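Side-chain contacts in tryptophan halogenase (Shewanella frigidimarina, PDB 2PYX), which probably acts as an FAD-dependent monooxygenase of the tryptophan halogenase family: residues 312-317 against 322-327; 95-100 against 281-286. All blocks are in the same frame, centred on the assembly; numbering follows the deposited sequence.

From the N terminus, the chain first reaches 95-100, the loop after strand 87-95. Contact 2 closes there when residues 281-286 return, after 180 intervening residues, at the start of strand 282-288. Contact 1 follows in series. It closes the short connection between helices 306-317 and 321-326. The two contacts neither nest nor cross. They meet through strand 282-288: Tyr-316 OH of contact 1 probably hydrogen-bonds Asp-286 OD2 of contact 2 at 2.6 Å, and Ile-284 CD1 packs on Tyr-316 CB. Together they tie the large mixed sheet to the paired helices on one side and to the loop carrying Trp-97 on the other.

Contact 1: residues 312-317 against 322-327; sequences TLFNYL and AAADKL
Phe-314, Leu-327 and Ala-324 form the apolar seam of two consecutive helices joined by a short turn. Helix 306-317 carries Phe-314. Helix 321-326 carries Ala-324, and Leu-327 follows directly after it. No hydrogen bond crosses between the two segments, so the contact rests on apolar packing and one CH-pi interaction.

The Phe-314 ring is the centre of the contact. Its CG lies beside the backbone N and anti to the carbonyl carbon (chi1 -72°). The second torsion is close to zero (chi2 -4°), which brings CD1 back over CA of its own residue and sends CD2 forward to the second helix. Phe-314 CD2 meets the methyl Ala-324 CB at 3.6 Å. This approach is oblique to the ring. Beside it, Phe-314 CE2 lies 3.7 Å from Ala-324 O.

Leu-327 takes one face of the same ring. Leu-327 CD1 stands 4.1 Å from the centroid of the Phe-314 ring, 25° off the normal, and is shifted toward the ring's own CD1 and CE1. Leu-327 CB adds a looser touch at Phe-314 CZ. The two side chains run past each other in opposite directions.

Val-319, in the turn, touches Phe-314, Ala-324 and Leu-327, and so fills in the seam from the connection itself. Pro-329 also touches Phe-314. Leu-313 and Leu-317 pack helix 306-317 on strands 255-262 and 292-299 of the large mixed sheet, and Leu-327 reaches Ile-259 on the first of these. The seam thus joins the two helices to each other while they lie on the sheet, away from the annotated sites. At its border toward the sheet, Leu-327 CD1 also meets a second methyl, Leu-317 CD1, at 4.2 Å.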
loop_
_atom_site.group_PDB
_atom_site.type_symbol
_atom_site.label_atom_id
_atom_site.label_comp_id
_atom_site.label_asym_id
_atom_site.label_seq_id
_atom_site.Cartn_x
_atom_site.Cartn_y
_atom_site.Cartn_z
ATOM N N THR A 312 25.584 1.966 5.193
ATOM C CA THR A 312 24.558 1.262 5.908
ATOM C C THR A 312 23.823 0.267 5.022
ATOM O O THR A 312 23.581 -0.866 5.445
ATOM C CB THR A 312 23.578 2.310 6.543
ATOM O OG1 THR A 312 24.326 3.156 7.421
ATOM C CG2 THR A 312 22.484 1.637 7.332
ATOM N N LEU A 313 23.458 0.668 3.808
ATOM C CA LEU A 313 22.762 -0.265 2.891
ATOM C C LEU A 313 23.669 -1.460 2.616
ATOM O O LEU A 313 23.244 -2.635 2.640
ATOM C CB LEU A 313 22.399 0.397 1.561
ATOM C CG LEU A 313 21.739 -0.483 0.493
ATOM C CD1 LEU A 313 20.483 -1.177 1.023
ATOM C CD2 LEU A 313 21.489 0.273 -0.757
ATOM N N PHE A 314 24.921 -1.151 2.326
ATOM C CA PHE A 314 25.846 -2.230 1.937
ATOM C C PHE A 314 26.111 -3.169 3.107
ATOM O O PHE A 314 26.276 -4.377 2.894
ATOM C CB PHE A 314 27.155 -1.659 1.361
ATOM C CG PHE A 314 27.028 -1.050 -0.001
ATOM C CD1 PHE A 314 25.838 -1.089 -0.724
ATOM C CD2 PHE A 314 28.118 -0.425 -0.597
ATOM C CE1 PHE A 314 25.738 -0.520 -1.984
ATOM C CE2 PHE A 314 28.016 0.124 -1.862
ATOM C CZ PHE A 314 26.842 0.070 -2.562
ATOM N N ASN A 315 26.179 -2.649 4.322
ATOM C CA ASN A 315 26.289 -3.474 5.517
ATOM C C ASN A 315 25.123 -4.440 5.618
ATOM O O ASN A 315 25.288 -5.620 5.931
ATOM C CB ASN A 315 26.419 -2.649 6.785
ATOM C CG ASN A 315 27.748 -1.920 6.894
ATOM O OD1 ASN A 315 28.701 -2.234 6.182
ATOM N ND2 ASN A 315 27.806 -0.928 7.784
ATOM N N TYR A 316 23.907 -3.947 5.375
ATOM C CA TYR A 316 22.721 -4.812 5.437
ATOM C C TYR A 316 22.811 -5.936 4.412
ATOM O O TYR A 316 22.368 -7.070 4.682
ATOM C CB TYR A 316 21.448 -3.961 5.205
ATOM C CG TYR A 316 20.167 -4.762 5.065
ATOM C CD1 TYR A 316 19.376 -5.065 6.168
ATOM C CD2 TYR A 316 19.750 -5.216 3.824
ATOM C CE1 TYR A 316 18.207 -5.785 6.024
ATOM C CE2 TYR A 316 18.561 -5.956 3.679
ATOM C CZ TYR A 316 17.828 -6.252 4.799
ATOM O OH TYR A 316 16.645 -6.980 4.707
ATOM N N LEU A 317 23.342 -5.616 3.231
ATOM C CA LEU A 317 23.503 -6.597 2.145
ATOM C C LEU A 317 24.662 -7.553 2.406
ATOM O O LEU A 317 24.733 -8.592 1.763
ATOM C CB LEU A 317 23.725 -5.901 0.804
ATOM C CG LEU A 317 22.572 -5.019 0.263
ATOM C CD1 LEU A 317 23.009 -4.208 -0.960
ATOM C CD2 LEU A 317 21.319 -5.837 -0.031
ATOM N N ALA A 322 35.509 -4.883 -3.235
ATOM C CA ALA A 322 35.284 -4.856 -4.678
ATOM C C ALA A 322 33.862 -5.246 -5.042
ATOM O O ALA A 322 33.323 -4.756 -6.037
ATOM C CB ALA A 322 36.272 -5.790 -5.382
ATOM N N ALA A 323 33.279 -6.148 -4.252
ATOM C CA ALA A 323 31.903 -6.588 -4.457
ATOM C C ALA A 323 30.968 -5.377 -4.341
ATOM O O ALA A 323 30.160 -5.120 -5.239
ATOM C CB ALA A 323 31.533 -7.659 -3.440
ATOM N N ALA A 324 31.124 -4.617 -3.263
ATOM C CA ALA A 324 30.345 -3.383 -3.062
ATOM C C ALA A 324 30.556 -2.350 -4.177
ATOM O O ALA A 324 29.602 -1.718 -4.635
ATOM C CB ALA A 324 30.663 -2.771 -1.716
ATOM N N ASP A 325 31.799 -2.194 -4.631
ATOM C CA ASP A 325 32.104 -1.238 -5.700
ATOM C C ASP A 325 31.378 -1.499 -7.024
ATOM O O ASP A 325 31.137 -0.553 -7.771
ATOM C CB ASP A 325 33.612 -1.180 -5.962
ATOM C CG ASP A 325 34.413 -0.789 -4.727
ATOM O OD1 ASP A 325 33.899 -0.022 -3.883
ATOM O OD2 ASP A 325 35.564 -1.261 -4.597
ATOM N N LYS A 326 31.029 -2.755 -7.321
ATOM C CA LYS A 326 30.303 -3.081 -8.556
ATOM C C LYS A 326 28.787 -2.839 -8.447
ATOM O O LYS A 326 28.082 -2.843 -9.457
ATOM C CB LYS A 326 30.552 -4.537 -8.965
ATOM N N LEU A 327 28.291 -2.633 -7.227
ATOM C CA LEU A 327 26.858 -2.397 -7.020
ATOM C C LEU A 327 26.472 -0.981 -7.474
ATOM O O LEU A 327 27.264 -0.058 -7.327
ATOM C CB LEU A 327 26.519 -2.593 -5.541
ATOM C CG LEU A 327 26.693 -3.993 -4.950
ATOM C CD1 LEU A 327 26.369 -3.948 -3.465
ATOM C CD2 LEU A 327 25.784 -4.994 -5.687
#

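Contact 2: residues 95-100 against 281-286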
loop_
_atom_site.group_PDB
_atom_site.type_symbol
_atom_site.label_atom_id
_atom_site.label_comp_id
_atom_site.label_asym_id
_atom_site.label_seq_id
_atom_site.Cartn_x
_atom_site.Cartn_y
_atom_site.Cartn_z
ATOM N N ILE A 95 11.787 -5.461 12.112
ATOM C CA ILE A 95 12.950 -6.019 12.770
ATOM C C ILE A 95 13.754 -4.850 13.324
ATOM O O ILE A 95 14.053 -3.922 12.585
ATOM C CB ILE A 95 13.746 -6.862 11.767
ATOM C CG1 ILE A 95 12.819 -7.946 11.174
ATOM C CG2 ILE A 95 14.964 -7.465 12.428
ATOM C CD1 ILE A 95 13.382 -8.623 9.970
ATOM N N ASN A 96 14.158 -4.943 14.588
ATOM C CA ASN A 96 15.019 -3.981 15.252
ATOM C C ASN A 96 14.447 -2.569 15.374
ATOM O O ASN A 96 15.178 -1.618 15.542
ATOM C CB ASN A 96 16.411 -3.943 14.604
ATOM C CG ASN A 96 17.169 -5.243 14.765
ATOM O OD1 ASN A 96 16.787 -6.088 15.559
ATOM N ND2 ASN A 96 18.185 -5.421 13.945
ATOM N N TRP A 97 13.128 -2.455 15.351
ATOM C CA TRP A 97 12.505 -1.144 15.481
ATOM C C TRP A 97 12.367 -0.711 16.927
ATOM O O TRP A 97 12.253 0.482 17.212
ATOM C CB TRP A 97 11.095 -1.147 14.842
ATOM C CG TRP A 97 11.107 -0.955 13.403
ATOM C CD1 TRP A 97 11.479 -1.822 12.423
ATOM C CD2 TRP A 97 10.675 0.237 12.743
ATOM N NE1 TRP A 97 11.346 -1.226 11.178
ATOM C CE2 TRP A 97 10.834 0.041 11.357
ATOM C CE3 TRP A 97 10.165 1.468 13.211
ATOM C CZ2 TRP A 97 10.509 1.026 10.433
ATOM C CZ3 TRP A 97 9.832 2.437 12.276
ATOM C CH2 TRP A 97 10.020 2.216 10.918
ATOM N N CYS A 98 12.283 -1.661 17.849
ATOM C CA CYS A 98 11.966 -1.339 19.227
ATOM C C CYS A 98 13.129 -0.895 20.122
ATOM O O CYS A 98 12.948 -0.058 21.021
ATOM C CB CYS A 98 11.292 -2.503 19.936
ATOM S SG CYS A 98 9.753 -3.005 19.187
ATOM N N LYS A 99 14.292 -1.527 19.919
ATOM C CA LYS A 99 15.418 -1.317 20.829
ATOM C C LYS A 99 16.694 -1.103 20.034
ATOM O O LYS A 99 16.803 -1.541 18.904
ATOM C CB LYS A 99 15.588 -2.554 21.707
ATOM C CG LYS A 99 14.462 -2.839 22.701
ATOM C CD LYS A 99 14.641 -4.267 23.221
ATOM C CE LYS A 99 13.551 -4.743 24.164
ATOM N NZ LYS A 99 13.689 -6.238 24.389
ATOM N N ASP A 100 17.661 -0.422 20.655
ATOM C CA ASP A 100 19.007 -0.381 20.101
ATOM C C ASP A 100 19.493 -1.830 19.989
ATOM O O ASP A 100 19.430 -2.556 20.992
ATOM C CB ASP A 100 19.915 0.421 21.012
ATOM C CG ASP A 100 19.534 1.870 21.050
ATOM O OD1 ASP A 100 19.613 2.484 19.986
ATOM O OD2 ASP A 100 19.153 2.349 22.111
ATOM N N ASN A 281 19.283 5.761 10.931
ATOM C CA ASN A 281 18.689 6.962 10.374
ATOM C C ASN A 281 17.538 6.701 9.421
ATOM O O ASN A 281 17.273 7.526 8.541
ATOM C CB ASN A 281 19.777 7.830 9.722
ATOM C CG ASN A 281 20.732 8.359 10.740
ATOM O OD1 ASN A 281 20.357 9.162 11.569
ATOM N ND2 ASN A 281 21.983 7.905 10.696
ATOM N N GLY A 282 16.871 5.568 9.607
ATOM C CA GLY A 282 15.757 5.195 8.762
ATOM C C GLY A 282 15.507 3.701 8.870
ATOM O O GLY A 282 15.660 3.121 9.935
ATOM N N TRP A 283 15.122 3.085 7.775
ATOM C CA TRP A 283 14.827 1.655 7.769
ATOM C C TRP A 283 15.030 1.123 6.375
ATOM O O TRP A 283 14.923 1.855 5.372
ATOM C CB TRP A 283 13.401 1.392 8.281
ATOM C CG TRP A 283 12.323 2.023 7.457
ATOM C CD1 TRP A 283 11.843 3.328 7.531
ATOM C CD2 TRP A 283 11.563 1.385 6.424
ATOM N NE1 TRP A 283 10.861 3.507 6.586
ATOM C CE2 TRP A 283 10.655 2.336 5.910
ATOM C CE3 TRP A 283 11.550 0.102 5.877
ATOM C CZ2 TRP A 283 9.770 2.042 4.860
ATOM C CZ3 TRP A 283 10.621 -0.218 4.887
ATOM C CH2 TRP A 283 9.741 0.759 4.384
ATOM N N ILE A 284 15.313 -0.186 6.308
ATOM C CA ILE A 284 15.536 -0.867 5.049
ATOM C C ILE A 284 14.418 -1.847 4.709
ATOM O O ILE A 284 14.073 -2.678 5.551
ATOM C CB ILE A 284 16.871 -1.593 5.094
ATOM C CG1 ILE A 284 17.977 -0.550 5.021
ATOM C CG2 ILE A 284 17.027 -2.561 3.953
ATOM C CD1 ILE A 284 19.415 -1.108 5.201
ATOM N N TRP A 285 13.826 -1.677 3.523
ATOM C CA TRP A 285 12.789 -2.593 3.037
ATOM C C TRP A 285 13.449 -3.750 2.308
ATOM O O TRP A 285 14.569 -3.623 1.786
ATOM C CB TRP A 285 11.774 -1.920 2.132
ATOM C CG TRP A 285 12.182 -1.712 0.711
ATOM C CD1 TRP A 285 12.307 -2.656 -0.270
ATOM C CD2 TRP A 285 12.434 -0.452 0.081
ATOM N NE1 TRP A 285 12.616 -2.056 -1.472
ATOM C CE2 TRP A 285 12.709 -0.699 -1.270
ATOM C CE3 TRP A 285 12.450 0.877 0.543
ATOM C CZ2 TRP A 285 12.999 0.335 -2.167
ATOM C CZ3 TRP A 285 12.756 1.883 -0.339
ATOM C CH2 TRP A 285 13.034 1.609 -1.677
ATOM N N ASP A 286 12.759 -4.888 2.300
ATOM C CA ASP A 286 13.303 -6.079 1.662
ATOM C C ASP A 286 12.069 -6.821 1.160
ATOM O O ASP A 286 11.285 -7.315 1.966
ATOM C CB ASP A 286 14.166 -6.860 2.655
ATOM C CG ASP A 286 14.935 -8.008 2.003
ATOM O OD1 ASP A 286 14.401 -8.623 1.047
ATOM O OD2 ASP A 286 16.045 -8.313 2.515
#
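Trp-97 and Trp-283 meet in a buried aromatic pair between a loop and a strand of the large mixed sheet. The second segment starts at Asn-281, in the tight turn between antiparallel strands 274-279 and 282-288. Its backbone N is hydrogen-bonded to Tyr-297 OH. Gly-282 then opens the strand.

Trp-283 makes the contact. Its CG sits between the backbone N and the carbonyl carbon (chi1 61°), which brings CB and the five-membered ring up to the benzo end of Trp-97. Trp-97 CZ2 lies 3.6 Å from Trp-283 CB and equally close to Trp-283 CG. Next to it, Trp-97 CH2 reaches Trp-283 CD1 at 4.0 Å. The ring planes are tilted by 46°, and the six-membered ring of Trp-97 has its centroid 5.3 Å from that of the five-membered ring of Trp-283. Trp-283 NE1 is hydrogen-bonded to Glu-358 OE2, which helps to fix the turn of the indole. A leucine in place of Trp-283 would probably leave Glu-358 without this donor and the benzo end of Trp-97 without much of its packing.

Ile-284 points to the other face of the strand and touches Val-295 and Tyr-297. Asp-286, further along, touches Lys-293 on the same neighbouring strand, and its OD2 is hydrogen-bonded to Tyr-316 OH of helix 306-317.

Side chain to side chain, Trp-283 is about 8 Å from Glu-361, predicted to bind L-tryptophan, and about 9 Å from Lys-89, the predicted active-site residue. Trp-283 thus lies near the probable substrate site. Strand 282-288 runs between strands 274-279 and 292-299, while Tyr-412 of helix 383-413 packs against both tryptophans.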